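Local structure of cytochrome P450 RhF (Acinetobacter radioresistens, 6RO8) at residues H272-L277 against S314-A319; L372-G375 against Q380-G383. The protein is the heme domain of a self-sufficient cytochrome P450 that binds a thiolate-ligated heme b and probably acts as a monooxygenase. All blocks are in the same frame, centred on the assembly; numbering follows the deposited sequence.

Contact 1 (H272-L277 against S314-A319). With HEM (protoporphyrin IX containing Fe), chain B; HIS (histidine), chain C.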
# COMPACT_ATOMS: atom_id res chain seq x y z
N HIS A 272 -0.98 1.56 8.04
CA HIS A 272 -0.29 2.84 8.12
C HIS A 272 0.75 3.02 7.02
O HIS A 272 0.91 4.13 6.51
CB HIS A 272 0.35 3.00 9.50
CG HIS A 272 1.55 2.14 9.72
ND1 HIS A 272 2.84 2.60 9.52
CD2 HIS A 272 1.67 0.85 10.11
CE1 HIS A 272 3.69 1.62 9.78
NE2 HIS A 272 3.01 0.55 10.15
N GLU A 273 1.44 1.95 6.62
CA GLU A 273 2.59 2.11 5.74
C GLU A 273 2.20 2.69 4.38
O GLU A 273 2.90 3.57 3.86
CB GLU A 273 3.34 0.79 5.55
CG GLU A 273 4.70 1.03 4.90
CD GLU A 273 5.33 -0.22 4.34
OE1 GLU A 273 6.32 -0.70 4.94
OE2 GLU A 273 4.86 -0.71 3.30
N THR A 274 1.11 2.21 3.78
CA THR A 274 0.69 2.78 2.50
C THR A 274 0.21 4.23 2.65
O THR A 274 0.37 5.02 1.71
CB THR A 274 -0.40 1.92 1.84
OG1 THR A 274 -1.29 1.39 2.83
CG2 THR A 274 0.20 0.79 1.03
N THR A 275 -0.38 4.58 3.80
CA THR A 275 -0.76 5.96 4.07
C THR A 275 0.45 6.87 4.18
O THR A 275 0.42 8.02 3.71
CB THR A 275 -1.60 6.02 5.34
OG1 THR A 275 -2.70 5.12 5.22
CG2 THR A 275 -2.16 7.41 5.57
N ALA A 276 1.55 6.39 4.78
CA ALA A 276 2.74 7.23 4.89
C ALA A 276 3.41 7.40 3.54
O ALA A 276 3.78 8.52 3.16
CB ALA A 276 3.73 6.65 5.90
N LEU A 277 3.58 6.30 2.79
CA LEU A 277 4.16 6.41 1.45
C LEU A 277 3.33 7.36 0.58
O LEU A 277 3.89 8.24 -0.09
CB LEU A 277 4.26 5.04 0.80
CG LEU A 277 5.19 4.03 1.47
CD1 LEU A 277 4.93 2.65 0.88
CD2 LEU A 277 6.64 4.43 1.29
N SER A 314 0.52 9.11 -8.53
CA SER A 314 1.65 8.53 -7.82
C SER A 314 1.16 7.96 -6.50
O SER A 314 1.51 8.41 -5.41
CB SER A 314 2.78 9.53 -7.54
OG SER A 314 3.05 10.37 -8.65
N GLY A 315 0.31 6.93 -6.61
CA GLY A 315 -0.15 6.22 -5.44
C GLY A 315 0.95 5.38 -4.80
O GLY A 315 2.03 5.17 -5.36
N SER A 316 0.66 4.91 -3.59
CA SER A 316 1.62 4.15 -2.80
C SER A 316 1.60 2.66 -3.09
O SER A 316 2.58 1.99 -2.80
CB SER A 316 1.38 4.38 -1.30
OG SER A 316 -0.00 4.19 -1.00
N VAL A 317 0.50 2.14 -3.63
CA VAL A 317 0.47 0.81 -4.22
C VAL A 317 0.55 0.97 -5.74
O VAL A 317 -0.33 1.57 -6.36
CB VAL A 317 -0.79 0.04 -3.81
CG1 VAL A 317 -0.83 -1.32 -4.53
CG2 VAL A 317 -0.83 -0.14 -2.29
N VAL A 318 1.60 0.42 -6.34
CA VAL A 318 1.83 0.53 -7.78
C VAL A 318 1.57 -0.78 -8.51
O VAL A 318 1.46 -0.76 -9.75
CB VAL A 318 3.25 1.02 -8.09
CG1 VAL A 318 3.43 2.49 -7.61
CG2 VAL A 318 4.29 0.11 -7.43
N ALA A 319 1.48 -1.91 -7.80
CA ALA A 319 1.24 -3.22 -8.42
C ALA A 319 0.70 -4.17 -7.36
O ALA A 319 1.28 -4.28 -6.28
CB ALA A 319 2.52 -3.79 -9.02
CHA HEM B . -7.12 -3.73 0.67
CHB HEM B . -4.29 -0.09 -0.89
CHC HEM B . -4.53 2.09 3.46
CHD HEM B . -6.94 -1.80 5.10
C1A HEM B . -6.32 -2.95 -0.14
C2A HEM B . -5.93 -3.23 -1.51
C3A HEM B . -5.16 -2.23 -1.94
C4A HEM B . -5.01 -1.27 -0.86
CMA HEM B . -4.53 -2.14 -3.35
CAA HEM B . -6.34 -4.46 -2.35
CBA HEM B . -7.51 -4.03 -3.22
CGA HEM B . -8.05 -5.17 -4.03
O1A HEM B . -7.50 -6.30 -3.94
O2A HEM B . -9.04 -4.95 -4.76
C1B HEM B . -4.19 0.85 0.11
C2B HEM B . -3.62 2.18 -0.04
C3B HEM B . -3.67 2.78 1.18
C4B HEM B . -4.28 1.85 2.12
CMB HEM B . -3.07 2.73 -1.38
CAB HEM B . -3.23 4.20 1.60
CBB HEM B . -2.88 5.18 0.76
C1C HEM B . -5.21 1.23 4.30
C2C HEM B . -5.50 1.41 5.71
C3C HEM B . -6.17 0.31 6.14
C4C HEM B . -6.32 -0.58 5.02
CMC HEM B . -5.09 2.66 6.52
CAC HEM B . -6.75 -0.07 7.53
CBC HEM B . -6.61 0.70 8.61
C1D HEM B . -7.18 -2.67 4.07
C2D HEM B . -7.86 -3.94 4.18
C3D HEM B . -7.92 -4.47 2.96
C4D HEM B . -7.28 -3.56 2.03
CMD HEM B . -8.42 -4.58 5.47
CAD HEM B . -8.55 -5.85 2.65
CBD HEM B . -10.05 -5.75 2.36
CGD HEM B . -10.49 -6.99 1.63
O1D HEM B . -9.64 -7.88 1.39
O2D HEM B . -11.69 -7.11 1.26
NA HEM B . -5.73 -1.76 0.22
NB HEM B . -4.58 0.69 1.43
NC HEM B . -5.73 0.00 3.92
ND HEM B . -6.84 -2.47 2.74
FE HEM B . -5.72 -0.86 2.11
N HIS C . -0.23 -4.12 2.67
CA HIS C . -1.00 -3.34 1.72
C HIS C . -1.34 -1.96 2.28
O HIS C . -2.09 -1.21 1.65
CB HIS C . -2.28 -4.07 1.33
CG HIS C . -2.96 -4.76 2.47
ND1 HIS C . -4.29 -4.58 2.77
CD2 HIS C . -2.48 -5.63 3.40
CE1 HIS C . -4.61 -5.31 3.83
NE2 HIS C . -3.53 -5.95 4.23
OXT HIS C . -0.87 -1.59 3.36
O HOH W 1 -3.88 -2.14 2.63
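T274 and V317 meet above the heme face that carries the iron-bound water, the opposite face belonging to C381, while S316 sits lower, beside the porphyrin rim. Helix 273-288 is the long distal helix of the P450 fold, E273 and T274 being consistent with the acid-alcohol pair of that helix in P450s; 314-319 runs through the loop from helix 303-314 to strand 320-324. Over the face, T274 CB lies 3.4 Å from HEM C3B, and V317 CG2 rests 3.7 Å from the meso carbon HEM CHB. These two branches touch each other at T274 CG2 to V317 CG2, 3.6 Å, lining one side of the distal pocket, with F420 packed against both residues. At the rim, S316 OG approaches the methyl HEM CMB at 3.4 Å. The bound histidine shares the distal side: T274 OG1 lies 3.0 Å from HIS O and 3.1 Å from HIS OXT, and which of them it bonds is left open. Beyond the heme, L277 CB packs on S316 CB. With chi1 at 49°, S316 OG is held between its own N and C and turned to the helix, where it donates to T274 O at 2.9 Å, tilted 33° from the carbonyl plane with a C=O...OG angle of 121°.

Contact 2 (L372-G375 against Q380-G383). With HEM (protoporphyrin IX containing Fe), chain B.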
# COMPACT_ATOMS: atom_id res chain seq x y z
N LEU A 372 -7.20 3.05 -9.62
CA LEU A 372 -7.23 1.69 -9.07
C LEU A 372 -6.22 1.47 -7.95
O LEU A 372 -5.94 0.33 -7.60
CB LEU A 372 -7.00 0.66 -10.19
CG LEU A 372 -8.06 0.76 -11.29
CD1 LEU A 372 -7.76 -0.17 -12.46
CD2 LEU A 372 -9.41 0.44 -10.70
N THR A 373 -5.67 2.54 -7.36
CA THR A 373 -4.70 2.41 -6.28
C THR A 373 -5.32 1.70 -5.07
O THR A 373 -4.61 1.01 -4.33
CB THR A 373 -4.15 3.80 -5.89
OG1 THR A 373 -3.62 4.46 -7.03
CG2 THR A 373 -3.05 3.75 -4.85
N PHE A 374 -6.63 1.81 -4.88
CA PHE A 374 -7.28 1.11 -3.77
C PHE A 374 -7.85 -0.24 -4.17
O PHE A 374 -8.55 -0.88 -3.35
CB PHE A 374 -8.42 1.96 -3.16
CG PHE A 374 -7.93 3.17 -2.40
CD1 PHE A 374 -7.00 3.04 -1.38
CD2 PHE A 374 -8.42 4.44 -2.70
CE1 PHE A 374 -6.56 4.16 -0.69
CE2 PHE A 374 -7.99 5.56 -2.01
CZ PHE A 374 -7.06 5.42 -1.00
N GLY A 375 -7.58 -0.69 -5.40
CA GLY A 375 -8.25 -1.83 -5.96
C GLY A 375 -9.65 -1.50 -6.43
O GLY A 375 -10.07 -0.35 -6.53
N GLN A 380 -11.61 -4.34 -2.45
CA GLN A 380 -11.29 -2.91 -2.45
C GLN A 380 -11.01 -2.40 -1.04
O GLN A 380 -11.72 -2.73 -0.09
CB GLN A 380 -12.41 -2.10 -3.06
CG GLN A 380 -11.97 -0.67 -3.27
CD GLN A 380 -13.11 0.26 -3.47
OE1 GLN A 380 -13.91 0.49 -2.56
NE2 GLN A 380 -13.18 0.85 -4.66
N CYS A 381 -9.97 -1.58 -0.94
CA CYS A 381 -9.36 -1.24 0.34
C CYS A 381 -10.38 -0.76 1.36
O CYS A 381 -11.13 0.20 1.12
CB CYS A 381 -8.31 -0.17 0.10
SG CYS A 381 -7.78 0.47 1.65
N MET A 382 -10.41 -1.41 2.52
CA MET A 382 -11.37 -1.02 3.55
C MET A 382 -10.99 0.27 4.26
O MET A 382 -11.86 0.92 4.84
CB MET A 382 -11.55 -2.13 4.59
CG MET A 382 -12.47 -3.22 4.13
SD MET A 382 -12.54 -4.58 5.31
CE MET A 382 -13.81 -4.04 6.45
N GLY A 383 -9.71 0.64 4.23
CA GLY A 383 -9.23 1.79 4.96
C GLY A 383 -8.97 2.98 4.05
O GLY A 383 -8.30 3.94 4.47
CHA HEM B . -7.12 -3.73 0.67
CHB HEM B . -4.29 -0.09 -0.89
CHC HEM B . -4.53 2.09 3.46
CHD HEM B . -6.94 -1.80 5.10
C1A HEM B . -6.32 -2.95 -0.14
C2A HEM B . -5.93 -3.23 -1.51
C3A HEM B . -5.16 -2.23 -1.94
C4A HEM B . -5.01 -1.27 -0.86
CMA HEM B . -4.53 -2.14 -3.35
CAA HEM B . -6.34 -4.46 -2.35
CBA HEM B . -7.51 -4.03 -3.22
CGA HEM B . -8.05 -5.17 -4.03
O1A HEM B . -7.50 -6.30 -3.94
O2A HEM B . -9.04 -4.95 -4.76
C1B HEM B . -4.19 0.85 0.11
C2B HEM B . -3.62 2.18 -0.04
C3B HEM B . -3.67 2.78 1.18
C4B HEM B . -4.28 1.85 2.12
CMB HEM B . -3.07 2.73 -1.38
CAB HEM B . -3.23 4.20 1.60
CBB HEM B . -2.88 5.18 0.76
C1C HEM B . -5.21 1.23 4.30
C2C HEM B . -5.50 1.41 5.71
C3C HEM B . -6.17 0.31 6.14
C4C HEM B . -6.32 -0.58 5.02
CMC HEM B . -5.09 2.66 6.52
CAC HEM B . -6.75 -0.07 7.53
CBC HEM B . -6.61 0.70 8.61
C1D HEM B . -7.18 -2.67 4.07
C2D HEM B . -7.86 -3.94 4.18
C3D HEM B . -7.92 -4.47 2.96
C4D HEM B . -7.28 -3.56 2.03
CMD HEM B . -8.42 -4.58 5.47
CAD HEM B . -8.55 -5.85 2.65
CBD HEM B . -10.05 -5.75 2.36
CGD HEM B . -10.49 -6.99 1.63
O1D HEM B . -9.64 -7.88 1.39
O2D HEM B . -11.69 -7.11 1.26
NA HEM B . -5.73 -1.76 0.22
NB HEM B . -4.58 0.69 1.43
NC HEM B . -5.73 0.00 3.92
ND HEM B . -6.84 -2.47 2.74
FE HEM B . -5.72 -0.86 2.11
O HOH W 1 -3.88 -2.14 2.63
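F374 and C381 pack together under the heme side opposite the iron-bound water, within the cysteine-ligand loop of P450s (the FGxGxHxCxG signature, here F374 to G383). C381 extends its sulfur anti to the backbone N (chi1 169°), which directs SG to the iron at 2.5 Å as the axial ligand. In F374, CG lies beside the backbone N (chi1 -71°). The ring meets the cysteine obliquely, CD1 being 3.8 Å from C381 CB, and reaches the porphyrin with CE1 at 3.6 Å from HEM C2B. The sulfur lies 5.1 Å from the F374 ring centroid, also obliquely. One backbone bond fixes the pairing: C381 N donates to F374 O over 2.9 Å, nearly straight at 163°.

Q380 stretches its chain past that carbonyl, with CG 3.4 Å from F374 O, and its OE1 is bonded by K384 NZ. The side chain of M382 leaves the backbone away from 372-375 and lays its bent thioether chain near a propionate arm, SD being 4.0 Å from HEM CBD. G375 closes a type I turn from L372 and brings its CA to 3.4 Å from the propionate oxygen HEM O2A.

Around the loop, L372 packs on helix 69-77, T373 OG1 bonds L311 O of helix 303-314, and F374 touches K384 and R388 of helix 384-401, whose N-cap is G383.

Overall arrangement
Contact 1 and contact 2 hold the two faces of one heme, their centres 11 Å apart. Contact 1 lies on the distal side with the bound histidine and the water, which is 2.3 Å from the iron (HEM FE to water O); contact 2 supplies the proximal thiolate. Across the porphyrin, the side chains of T274 and C381 are about 7 Å apart at their nearest atoms. The contacts also meet directly beside the macrocycle: T373 CG2 packs against V317 O at 3.8 Å and G315 CA at 3.9 Å. That same methyl lies 3.6 Å from HEM CMB, the heme methyl beside S316, so the two loops border a common stretch of rim. R126, R322 and H379 also hydrogen-bond the heme.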